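Local coordinates for protein chinitase A (Streptomyces coelicolor, PDB 3EBV) that probably hydrolyses internal glycosidic bonds of chitin through the family 18 catalytic domain that makes up this chain, at residues A[179-184]-A[228-233]; A[187-192]-A[205-210]. All blocks are in the same frame, centred on the assembly; numbering follows the deposited sequence.

Interaction 1 of 2, residues A[179-184]-A[228-233]; sequences QYYNSG and RAAGGG
The ring of Tyr181 has the CB of Gln179 over one face, 3.6 Å above its plane and offset toward the rim, while Asn182 ND2 lies in plane at its edge. Ala230 CB comes in obliquely on Tyr181 CD1, 4.0 Å away. The fold is the (beta/alpha)8 barrel of family 18 glycosidases, and the two segments are loops that leave neighbouring parallel strands, 175-179 and 219-224, at their C-terminal ends, where such barrels carry their active site. With CG of Tyr181 in the crowded position between backbone N and carbonyl carbon (chi1 55°), the ring leads away from 228-233 toward Met269, Trp271 and Pro224. Two residues before it, Gln179 donates from NE2 to Glu121 OE2, in the last residue of the DGVDIDLE signature.

Asn182 does the polar work. Its backbone N donates almost straight (173°) to Gly232 O at 2.9 Å, approaching from above that carbonyl's plane. In return, its side-chain OD1 accepts from Gly231 N at 2.9 Å, within the amide plane, and weakly from Gly232 N. The other amide branch, ND2, reaches Ala229 O through a water, so one branch holds the backbone directly and the other does so through solvent. A second water donates to Tyr180 O and Gly233 O, two carbonyls that could not bond to each other directly. Gly233 is forced by the packing and by its positive phi: a beta carbon there would fall 2.6 Å from Tyr181 CB, whose closest real partner across the contact is Gly232 O at 3.4 Å.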
loop_
_atom_site.group_PDB
_atom_site.type_symbol
_atom_site.label_atom_id
_atom_site.label_comp_id
_atom_site.label_asym_id
_atom_site.label_seq_id
_atom_site.Cartn_x
_atom_site.Cartn_y
_atom_site.Cartn_z
ATOM N N GLN A 179 3.664 2.882 5.534
ATOM C CA GLN A 179 4.731 3.675 4.940
ATOM C C GLN A 179 5.799 3.882 6.035
ATOM O O GLN A 179 5.685 4.762 6.912
ATOM C CB GLN A 179 4.192 5.049 4.497
ATOM C CG GLN A 179 3.074 4.951 3.478
ATOM C CD GLN A 179 2.567 6.348 3.112
ATOM O OE1 GLN A 179 3.355 7.275 2.872
ATOM N NE2 GLN A 179 1.246 6.501 3.090
ATOM N N TYR A 180 6.832 3.027 5.998
ATOM C CA TYR A 180 7.908 3.126 7.015
ATOM C C TYR A 180 8.928 4.214 6.611
ATOM O O TYR A 180 10.157 3.964 6.467
ATOM C CB TYR A 180 8.634 1.766 7.163
ATOM C CG TYR A 180 7.787 0.666 7.756
ATOM C CD1 TYR A 180 8.000 0.210 9.061
ATOM C CD2 TYR A 180 6.781 0.053 6.993
ATOM C CE1 TYR A 180 7.247 -0.850 9.597
ATOM C CE2 TYR A 180 5.999 -0.960 7.527
ATOM C CZ TYR A 180 6.236 -1.430 8.831
ATOM O OH TYR A 180 5.444 -2.432 9.346
ATOM N N TYR A 181 8.402 5.409 6.307
ATOM C CA TYR A 181 9.246 6.468 5.724
ATOM C C TYR A 181 8.519 7.796 5.830
ATOM O O TYR A 181 7.351 7.856 6.220
ATOM C CB TYR A 181 9.616 6.144 4.265
ATOM C CG TYR A 181 8.433 5.879 3.347
ATOM C CD1 TYR A 181 7.813 6.919 2.628
ATOM C CD2 TYR A 181 8.001 4.588 3.103
ATOM C CE1 TYR A 181 6.725 6.649 1.747
ATOM C CE2 TYR A 181 6.945 4.308 2.205
ATOM C CZ TYR A 181 6.321 5.340 1.539
ATOM O OH TYR A 181 5.278 5.040 0.719
ATOM N N ASN A 182 9.260 8.862 5.512
ATOM C CA ASN A 182 8.818 10.256 5.828
ATOM C C ASN A 182 8.317 10.372 7.255
ATOM O O ASN A 182 7.307 11.019 7.543
ATOM C CB ASN A 182 7.710 10.758 4.858
ATOM C CG ASN A 182 8.184 10.871 3.435
ATOM O OD1 ASN A 182 9.297 11.337 3.178
ATOM N ND2 ASN A 182 7.358 10.409 2.498
ATOM N N SER A 183 9.057 9.764 8.177
ATOM C CA SER A 183 8.600 9.598 9.555
ATOM C C SER A 183 9.605 10.134 10.582
ATOM O O SER A 183 10.791 9.864 10.449
ATOM C CB SER A 183 8.394 8.093 9.854
ATOM O OG SER A 183 7.931 7.913 11.173
ATOM N N GLY A 184 9.075 10.795 11.612
ATOM C CA GLY A 184 9.844 11.074 12.809
ATOM C C GLY A 184 10.095 9.755 13.567
ATOM O O GLY A 184 9.600 8.664 13.179
ATOM N N ARG A 228 15.242 9.377 -4.118
ATOM C CA ARG A 228 14.443 10.422 -4.821
ATOM C C ARG A 228 12.950 10.327 -4.487
ATOM O O ARG A 228 12.185 11.260 -4.718
ATOM C CB ARG A 228 14.674 10.389 -6.326
ATOM C CG ARG A 228 16.110 10.688 -6.721
ATOM C CD ARG A 228 16.233 10.758 -8.239
ATOM N NE ARG A 228 17.628 10.631 -8.650
ATOM C CZ ARG A 228 18.478 11.651 -8.761
ATOM N NH1 ARG A 228 18.072 12.900 -8.519
ATOM N NH2 ARG A 228 19.735 11.424 -9.133
ATOM N N ALA A 229 12.551 9.180 -3.935
ATOM C CA ALA A 229 11.116 8.848 -3.782
ATOM C C ALA A 229 10.487 9.372 -2.494
ATOM O O ALA A 229 9.273 9.294 -2.334
ATOM C CB ALA A 229 10.910 7.320 -3.896
ATOM N N ALA A 230 11.315 9.812 -1.541
ATOM C CA ALA A 230 10.828 10.281 -0.254
ATOM C C ALA A 230 11.847 11.228 0.370
ATOM O O ALA A 230 13.026 11.160 -0.001
ATOM C CB ALA A 230 10.568 9.071 0.694
ATOM N N GLY A 231 11.404 12.033 1.323
ATOM C CA GLY A 231 12.291 12.978 2.004
ATOM C C GLY A 231 13.180 12.293 3.031
ATOM O O GLY A 231 14.215 12.834 3.436
ATOM N N GLY A 232 12.773 11.100 3.468
ATOM C CA GLY A 232 13.583 10.327 4.413
ATOM C C GLY A 232 13.022 8.924 4.525
ATOM O O GLY A 232 11.861 8.687 4.168
ATOM N N GLY A 233 13.851 8.011 5.045
ATOM C CA GLY A 233 13.435 6.619 5.263
ATOM C C GLY A 233 13.843 5.619 4.202
ATOM O O GLY A 233 13.601 4.402 4.361
HETATM O O HOH W 1 12.827 3.401 6.843
HETATM O O HOH W 2 7.358 10.055 -0.409
#

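Interaction 2 of 2, residues A[187-192]-A[205-210]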
loop_
_atom_site.group_PDB
_atom_site.type_symbol
_atom_site.label_atom_id
_atom_site.label_comp_id
_atom_site.label_asym_id
_atom_site.label_seq_id
_atom_site.Cartn_x
_atom_site.Cartn_y
_atom_site.Cartn_z
ATOM N N LEU A 187 7.777 4.685 18.489
ATOM C CA LEU A 187 7.977 3.579 19.451
ATOM C C LEU A 187 7.826 2.237 18.736
ATOM O O LEU A 187 6.941 2.078 17.849
ATOM C CB LEU A 187 6.980 3.645 20.600
ATOM C CG LEU A 187 7.013 4.943 21.378
ATOM C CD1 LEU A 187 6.011 4.825 22.516
ATOM C CD2 LEU A 187 8.395 5.131 21.978
ATOM N N GLY A 188 8.628 1.248 19.116
ATOM C CA GLY A 188 8.395 -0.110 18.660
ATOM C C GLY A 188 7.517 -0.888 19.626
ATOM O O GLY A 188 7.036 -0.325 20.634
ATOM N N CYS A 189 7.283 -2.175 19.323
ATOM C CA CYS A 189 6.378 -2.936 20.205
ATOM C C CYS A 189 6.959 -3.164 21.601
ATOM O O CYS A 189 6.238 -3.531 22.543
ATOM C CB CYS A 189 6.024 -4.287 19.589
ATOM S SG CYS A 189 7.504 -5.324 19.407
ATOM N N ASP A 190 8.266 -2.927 21.736
ATOM C CA ASP A 190 8.953 -3.024 23.034
ATOM C C ASP A 190 8.952 -1.706 23.817
ATOM O O ASP A 190 9.553 -1.638 24.935
ATOM C CB ASP A 190 10.399 -3.465 22.799
ATOM C CG ASP A 190 11.193 -2.495 21.908
ATOM O OD1 ASP A 190 10.608 -1.491 21.440
ATOM O OD2 ASP A 190 12.389 -2.776 21.625
ATOM N N GLY A 191 8.319 -0.665 23.283
ATOM C CA GLY A 191 8.244 0.624 23.961
ATOM C C GLY A 191 9.485 1.485 23.824
ATOM O O GLY A 191 9.542 2.562 24.414
ATOM N N LYS A 192 10.411 1.074 22.957
ATOM C CA LYS A 192 11.667 1.840 22.741
ATOM C C LYS A 192 11.557 2.701 21.490
ATOM O O LYS A 192 10.772 2.382 20.599
ATOM C CB LYS A 192 12.869 0.892 22.634
ATOM C CG LYS A 192 13.090 -0.021 23.843
ATOM C CD LYS A 192 14.451 -0.729 23.771
ATOM C CE LYS A 192 14.741 -1.362 25.115
ATOM N NZ LYS A 192 16.062 -2.146 25.079
ATOM N N LEU A 205 8.443 -1.801 14.492
ATOM C CA LEU A 205 7.118 -1.230 14.232
ATOM C C LEU A 205 6.198 -2.272 13.588
ATOM O O LEU A 205 5.000 -2.277 13.913
ATOM C CB LEU A 205 7.235 0.013 13.327
ATOM C CG LEU A 205 7.526 1.315 14.086
ATOM C CD1 LEU A 205 8.838 1.317 14.854
ATOM C CD2 LEU A 205 7.533 2.477 13.075
ATOM N N ALA A 206 6.710 -3.132 12.695
ATOM C CA ALA A 206 5.874 -4.233 12.168
ATOM C C ALA A 206 5.379 -5.119 13.306
ATOM O O ALA A 206 4.233 -5.583 13.294
ATOM C CB ALA A 206 6.627 -5.040 11.143
ATOM N N CYS A 207 6.217 -5.315 14.310
ATOM C CA CYS A 207 5.839 -6.113 15.493
ATOM C C CYS A 207 4.552 -5.591 16.160
ATOM O O CYS A 207 3.754 -6.376 16.689
ATOM C CB CYS A 207 7.035 -6.019 16.470
ATOM S SG CYS A 207 6.784 -6.787 18.076
ATOM N N ILE A 208 4.337 -4.277 16.185
ATOM C CA ILE A 208 3.132 -3.752 16.838
ATOM C C ILE A 208 1.894 -4.323 16.105
ATOM O O ILE A 208 0.892 -4.677 16.745
ATOM C CB ILE A 208 3.073 -2.197 16.773
ATOM C CG1 ILE A 208 4.291 -1.558 17.445
ATOM C CG2 ILE A 208 1.792 -1.661 17.406
ATOM C CD1 ILE A 208 4.387 -0.068 17.167
ATOM N N GLN A 209 1.958 -4.377 14.764
ATOM C CA GLN A 209 0.841 -4.946 13.973
ATOM C C GLN A 209 0.706 -6.452 14.196
ATOM O O GLN A 209 -0.420 -6.961 14.394
ATOM C CB GLN A 209 1.078 -4.636 12.493
ATOM C CG GLN A 209 1.013 -3.138 12.236
ATOM C CD GLN A 209 1.461 -2.731 10.843
ATOM O OE1 GLN A 209 1.218 -3.434 9.868
ATOM N NE2 GLN A 209 2.123 -1.581 10.771
ATOM N N LEU A 210 1.838 -7.159 14.155
ATOM C CA LEU A 210 1.856 -8.629 14.272
ATOM C C LEU A 210 1.420 -9.114 15.653
ATOM O O LEU A 210 0.899 -10.238 15.756
ATOM C CB LEU A 210 3.224 -9.203 13.897
ATOM C CG LEU A 210 3.677 -8.921 12.450
ATOM C CD1 LEU A 210 5.201 -8.994 12.316
ATOM C CD2 LEU A 210 2.954 -9.926 11.506
#
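A disulfide joins Cys189 SG to Cys207 SG at 2.1 Å, tying the turn of a small beta-hairpin to a barrel helix, 199-210, of the (beta/alpha)8 fold. Its chi3 of 85° makes a right-handed bridge. Cys189 holds its sulfur in the crowded position between backbone N and carbonyl carbon, whereas Cys207 carries its own anti to the backbone N (chi1 175°).

Beside the bridge, Ile208 lays its long branch along the turn backbone: CG1 is 3.6 Å from Cys189 N, and CD1 presses on Leu187 O at 3.4 Å. Leu205, one helical turn earlier, folds back to bring CD1 within 3.6 Å of the same Leu187 O and against Gly188 CA. An alanine in place of Ile208 would lose CG1 and CD1 and would probably leave the turn held less snugly against the helix, with the disulfide as its main side-chain tie.

Further out, the turn keeps its own shape. Gly188 to Gly191 form a type I beta turn, closed by Gly191 N donating to Gly188 O, and the hairpin bond from Gly188 N to Lys192 O backs it up. The Asp190 carboxylate uses both oxygens: OD2 is hydrogen-bonded to Tyr194 OH, and OD1 closes an Asx turn by accepting Lys192 N at 3.0 Å from above the carboxylate plane.

Along the chain, interaction 2 is nested within the loop closed by interaction 1: after 179-184 come the hairpin turn 187-192 and helix segment 205-210, then strand 219-224 and finally 228-233. The centres of the two contacts lie about 18 Å apart, interaction 1 at the C-terminal ends of the barrel strands and interaction 2 on the outer side of helix 199-210. Tyr180 bridges them. Its hydroxyl OH packs 3.4 Å from Ala206 CA, and its CE1 lies against Leu205 CB. One excursion between two neighbouring barrel strands is thus joined to the next loop at the strand ends and cross-linked covalently at the periphery, with Tyr180 packed on helix 199-210, which carries one half of interaction 2.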